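PDB 2X4L: ferric-siderophore receptor protein from Streptomyces coelicolor, which probably captures ferric siderophores outside the cell and passes them to a membrane transporter for iron uptake. Local coordinates for residues 207-218 / 244-255. Numbering follows the deposited sequence.
Sequences SPDLFYVSGTNL and GGWFESLSWENV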
loop_
_atom_site.group_PDB
_atom_site.type_symbol
_atom_site.label_atom_id
_atom_site.label_comp_id
_atom_site.label_asym_id
_atom_site.label_seq_id
_atom_site.Cartn_x
_atom_site.Cartn_y
_atom_site.Cartn_z
ATOM N N SER A 207 4.556 -16.678 -0.964
ATOM C CA SER A 207 5.999 -16.812 -0.891
ATOM C C SER A 207 6.316 -18.291 -1.146
ATOM O O SER A 207 5.421 -19.139 -1.065
ATOM C CB SER A 207 6.530 -16.384 0.469
ATOM O OG SER A 207 6.109 -17.296 1.483
ATOM N N PRO A 208 7.587 -18.626 -1.275
ATOM C CA PRO A 208 7.880 -20.059 -1.473
ATOM C C PRO A 208 7.501 -20.988 -0.317
ATOM O O PRO A 208 6.874 -22.048 -0.577
ATOM C CB PRO A 208 9.381 -20.102 -1.700
ATOM C CG PRO A 208 9.684 -18.702 -2.323
ATOM C CD PRO A 208 8.662 -17.732 -1.688
ATOM N N ASP A 209 7.783 -20.586 0.927
ATOM C CA ASP A 209 7.379 -21.524 1.982
ATOM C C ASP A 209 5.999 -21.460 2.502
ATOM O O ASP A 209 5.478 -22.468 2.998
ATOM C CB ASP A 209 8.387 -21.584 3.104
ATOM C CG ASP A 209 9.733 -22.072 2.613
ATOM O OD1 ASP A 209 9.827 -23.225 2.069
ATOM O OD2 ASP A 209 10.680 -21.247 2.709
ATOM N N LEU A 210 5.339 -20.303 2.294
ATOM C CA LEU A 210 4.133 -20.071 3.009
ATOM C C LEU A 210 3.237 -19.226 2.165
ATOM O O LEU A 210 3.691 -18.322 1.423
ATOM C CB LEU A 210 4.447 -19.288 4.309
ATOM C CG LEU A 210 5.234 -20.132 5.341
ATOM C CD1 LEU A 210 5.856 -19.294 6.403
ATOM C CD2 LEU A 210 4.340 -21.268 5.933
ATOM N N PHE A 211 1.993 -19.532 2.354
ATOM C CA PHE A 211 0.931 -18.632 1.853
ATOM C C PHE A 211 0.366 -17.918 3.055
ATOM O O PHE A 211 -0.077 -18.545 4.046
ATOM C CB PHE A 211 -0.116 -19.492 1.239
ATOM C CG PHE A 211 -1.260 -18.724 0.600
ATOM C CD1 PHE A 211 -1.212 -18.382 -0.764
ATOM C CD2 PHE A 211 -2.361 -18.405 1.329
ATOM C CE1 PHE A 211 -2.306 -17.724 -1.331
ATOM C CE2 PHE A 211 -3.475 -17.716 0.730
ATOM C CZ PHE A 211 -3.426 -17.464 -0.615
ATOM N N TYR A 212 0.351 -16.598 2.987
ATOM C CA TYR A 212 -0.124 -15.821 4.178
ATOM C C TYR A 212 -1.563 -15.348 3.979
ATOM O O TYR A 212 -1.832 -14.696 2.958
ATOM C CB TYR A 212 0.779 -14.629 4.352
ATOM C CG TYR A 212 2.240 -14.951 4.432
ATOM C CD1 TYR A 212 2.680 -15.562 5.540
ATOM C CD2 TYR A 212 3.118 -14.686 3.387
ATOM C CE1 TYR A 212 4.018 -15.927 5.698
ATOM C CE2 TYR A 212 4.488 -14.980 3.516
ATOM C CZ TYR A 212 4.875 -15.636 4.691
ATOM O OH TYR A 212 6.196 -15.983 4.845
ATOM N N VAL A 213 -2.427 -15.630 4.941
ATOM C CA VAL A 213 -3.848 -15.174 4.869
ATOM C C VAL A 213 -3.939 -14.009 5.816
ATOM O O VAL A 213 -3.778 -14.132 7.019
ATOM C CB VAL A 213 -4.854 -16.242 5.259
ATOM C CG1 VAL A 213 -6.223 -15.689 5.025
ATOM C CG2 VAL A 213 -4.702 -17.497 4.370
ATOM N N SER A 214 -4.269 -12.852 5.294
ATOM C CA SER A 214 -4.449 -11.666 6.156
ATOM C C SER A 214 -5.848 -11.632 6.706
ATOM O O SER A 214 -6.852 -11.919 6.011
ATOM C CB SER A 214 -4.257 -10.351 5.330
ATOM O OG SER A 214 -2.879 -10.174 5.040
ATOM N N GLY A 215 -5.950 -11.131 7.933
ATOM C CA GLY A 215 -7.212 -10.661 8.475
ATOM C C GLY A 215 -7.393 -9.192 8.108
ATOM O O GLY A 215 -6.444 -8.541 7.670
ATOM N N THR A 216 -8.604 -8.677 8.291
ATOM C CA THR A 216 -8.912 -7.296 7.935
ATOM C C THR A 216 -8.308 -6.290 8.913
ATOM O O THR A 216 -7.961 -5.172 8.530
ATOM C CB THR A 216 -10.433 -7.061 7.851
ATOM O OG1 THR A 216 -11.048 -7.456 9.083
ATOM C CG2 THR A 216 -11.034 -7.866 6.709
ATOM N N ASN A 217 -8.190 -6.687 10.176
ATOM C CA ASN A 217 -7.672 -5.799 11.211
ATOM C C ASN A 217 -6.194 -5.461 11.034
ATOM O O ASN A 217 -5.361 -6.349 10.846
ATOM C CB ASN A 217 -7.908 -6.401 12.599
ATOM C CG ASN A 217 -7.614 -5.421 13.717
ATOM O OD1 ASN A 217 -8.099 -4.290 13.711
ATOM N ND2 ASN A 217 -6.814 -5.852 14.686
ATOM N N LEU A 218 -5.876 -4.170 11.080
ATOM C CA LEU A 218 -4.490 -3.721 11.001
ATOM C C LEU A 218 -4.104 -3.143 9.640
ATOM O O LEU A 218 -3.187 -2.326 9.549
ATOM C CB LEU A 218 -3.539 -4.862 11.370
ATOM C CG LEU A 218 -3.546 -5.305 12.836
ATOM C CD1 LEU A 218 -2.235 -5.984 13.199
ATOM C CD2 LEU A 218 -3.814 -4.121 13.753
ATOM N N GLY A 244 1.511 -11.096 15.656
ATOM C CA GLY A 244 0.888 -9.984 16.445
ATOM C C GLY A 244 -0.434 -9.521 15.846
ATOM O O GLY A 244 -0.904 -8.423 16.150
ATOM N N GLY A 245 -1.088 -10.390 15.096
ATOM C CA GLY A 245 -2.415 -10.148 14.660
ATOM C C GLY A 245 -2.564 -9.771 13.196
ATOM O O GLY A 245 -3.665 -9.503 12.777
ATOM N N TRP A 246 -1.465 -9.732 12.445
ATOM C CA TRP A 246 -1.553 -9.337 11.003
ATOM C C TRP A 246 -2.074 -10.464 10.121
ATOM O O TRP A 246 -3.094 -10.285 9.452
ATOM C CB TRP A 246 -0.201 -8.869 10.476
ATOM C CG TRP A 246 0.171 -7.470 10.905
ATOM C CD1 TRP A 246 0.968 -7.107 11.972
ATOM C CD2 TRP A 246 -0.144 -6.243 10.214
ATOM N NE1 TRP A 246 1.116 -5.725 12.030
ATOM C CE2 TRP A 246 0.443 -5.174 10.960
ATOM C CE3 TRP A 246 -0.909 -5.907 9.090
ATOM C CZ2 TRP A 246 0.307 -3.827 10.575
ATOM C CZ3 TRP A 246 -1.022 -4.561 8.748
ATOM C CH2 TRP A 246 -0.448 -3.584 9.473
ATOM N N PHE A 247 -1.439 -11.614 10.151
ATOM C CA PHE A 247 -1.821 -12.681 9.215
ATOM C C PHE A 247 -1.495 -14.043 9.771
ATOM O O PHE A 247 -0.703 -14.188 10.771
ATOM C CB PHE A 247 -1.174 -12.485 7.794
ATOM C CG PHE A 247 0.293 -12.340 7.807
ATOM C CD1 PHE A 247 1.109 -13.501 7.857
ATOM C CD2 PHE A 247 0.887 -11.112 7.758
ATOM C CE1 PHE A 247 2.496 -13.406 7.898
ATOM C CE2 PHE A 247 2.309 -10.992 7.847
ATOM C CZ PHE A 247 3.106 -12.141 7.861
ATOM N N GLU A 248 -2.115 -15.032 9.122
ATOM C CA GLU A 248 -1.884 -16.463 9.440
ATOM C C GLU A 248 -0.993 -17.036 8.359
ATOM O O GLU A 248 -1.163 -16.728 7.143
ATOM C CB GLU A 248 -3.205 -17.189 9.384
ATOM C CG GLU A 248 -3.100 -18.722 9.652
ATOM C CD GLU A 248 -4.417 -19.381 9.608
ATOM O OE1 GLU A 248 -5.402 -18.798 9.128
ATOM O OE2 GLU A 248 -4.421 -20.568 9.995
ATOM N N SER A 249 0.001 -17.841 8.741
ATOM C CA SER A 249 0.893 -18.527 7.759
ATOM C C SER A 249 0.371 -19.912 7.531
ATOM O O SER A 249 0.194 -20.697 8.492
ATOM C CB SER A 249 2.317 -18.589 8.289
ATOM O OG SER A 249 2.780 -17.288 8.544
ATOM N N LEU A 250 0.213 -20.266 6.277
ATOM C CA LEU A 250 -0.212 -21.611 5.942
ATOM C C LEU A 250 0.816 -22.281 5.035
ATOM O O LEU A 250 1.377 -21.679 4.101
ATOM C CB LEU A 250 -1.510 -21.558 5.186
ATOM C CG LEU A 250 -2.736 -21.078 5.963
ATOM C CD1 LEU A 250 -3.848 -21.010 4.877
ATOM C CD2 LEU A 250 -3.059 -22.046 7.086
ATOM N N SER A 251 0.987 -23.594 5.214
ATOM C CA SER A 251 1.814 -24.338 4.230
ATOM C C SER A 251 1.106 -24.398 2.906
ATOM O O SER A 251 -0.128 -24.295 2.864
ATOM C CB SER A 251 2.045 -25.792 4.719
ATOM O OG SER A 251 2.803 -25.754 5.898
ATOM N N TRP A 252 1.877 -24.543 1.826
ATOM C CA TRP A 252 1.226 -24.501 0.541
ATOM C C TRP A 252 0.201 -25.589 0.387
ATOM O O TRP A 252 -0.817 -25.431 -0.271
ATOM C CB TRP A 252 2.261 -24.583 -0.551
ATOM C CG TRP A 252 2.765 -23.220 -0.892
ATOM C CD1 TRP A 252 3.960 -22.723 -0.582
ATOM C CD2 TRP A 252 2.048 -22.195 -1.590
ATOM N NE1 TRP A 252 4.056 -21.413 -1.022
ATOM C CE2 TRP A 252 2.897 -21.078 -1.651
ATOM C CE3 TRP A 252 0.784 -22.132 -2.163
ATOM C CZ2 TRP A 252 2.532 -19.872 -2.280
ATOM C CZ3 TRP A 252 0.375 -20.896 -2.783
ATOM C CH2 TRP A 252 1.267 -19.808 -2.816
ATOM N N GLU A 253 0.489 -26.741 0.989
ATOM C CA GLU A 253 -0.459 -27.825 0.929
ATOM C C GLU A 253 -1.701 -27.539 1.726
ATOM O O GLU A 253 -2.658 -28.255 1.585
ATOM C CB GLU A 253 0.182 -29.196 1.320
ATOM C CG GLU A 253 0.810 -29.260 2.689
ATOM C CD GLU A 253 2.303 -28.780 2.732
ATOM O OE1 GLU A 253 2.768 -28.018 1.800
ATOM O OE2 GLU A 253 3.004 -29.184 3.720
ATOM N N ASN A 254 -1.756 -26.450 2.514
ATOM C CA ASN A 254 -2.955 -26.178 3.300
ATOM C C ASN A 254 -3.675 -24.870 2.885
ATOM O O ASN A 254 -4.549 -24.306 3.638
ATOM C CB ASN A 254 -2.671 -26.075 4.800
ATOM C CG ASN A 254 -3.978 -25.875 5.634
ATOM O OD1 ASN A 254 -5.110 -26.328 5.239
ATOM N ND2 ASN A 254 -3.829 -25.202 6.810
ATOM N N VAL A 255 -3.431 -24.480 1.635
ATOM C CA VAL A 255 -4.077 -23.210 1.171
ATOM C C VAL A 255 -5.604 -23.309 0.984
ATOM O O VAL A 255 -6.311 -22.315 0.834
ATOM C CB VAL A 255 -3.386 -22.585 -0.051
ATOM C CG1 VAL A 255 -1.950 -22.176 0.325
ATOM C CG2 VAL A 255 -3.486 -23.499 -1.273
HETATM O O HOH W 1 -5.636 -9.099 10.620
#
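Strands 210-214 and 247-251 pair antiparallel in the mixed sheet of the C-terminal lobe, and aromatic side chains close both ends of the ladder. Phe211 and Leu250 form one hydrogen-bonded pair, with Phe211 N to Leu250 O at 2.8 Å. Val213 and Glu248 form the next, and Gly215 N adds a weak bond to Trp246 O. On the face with Tyr212, the Tyr212 and Phe247 side chains leave the sheet next to each other, and their rings meet obliquely, planes at 64°. Tyr212 CD1 comes within 3.2 Å of Phe247 CE1, and Ser249 OG sits in plane at the edges of both rings. On the opposite face Val213 CG2 meets Leu250 CD1 at 3.7 Å. Glu248 also points there, where its carboxylate is hydrogen-bonded to the Tyr258 hydroxyl and forms a salt bridge with Lys257.

The fold is that of a siderophore-type periplasmic binding protein, two lobes joined by a long helix, here 173-195. Strand 210-214 also pairs with strand 200-206, so it links strand 247-251 to the rest of the sheet.

At one end Trp252 turns the edge of its indole to the 207-210 turn. Its NE1 donates to Ser207 O at 2.7 Å, with the acceptor in the indole plane. With CG anti to the backbone N (chi1 -177°), Phe211 sets its CB over the six-membered ring of Trp252 and turns its ring edge to the same indole in an offset edge-to-face pair. Val255 CG1 packs 3.4 Å from Phe211 CB.

At the other end Leu218 CD1 sits over the five-membered ring of Trp246, 3.4 Å from its centroid. Leu218 CB lies near Trp246 CE3. Were Trp246 replaced by an alanine, Leu218 would probably lose the flat surface under its CD1 methyl, and a gap would open there. Water 1 lies between Asn217 O and Gly245 O, within hydrogen-bonding distance of each.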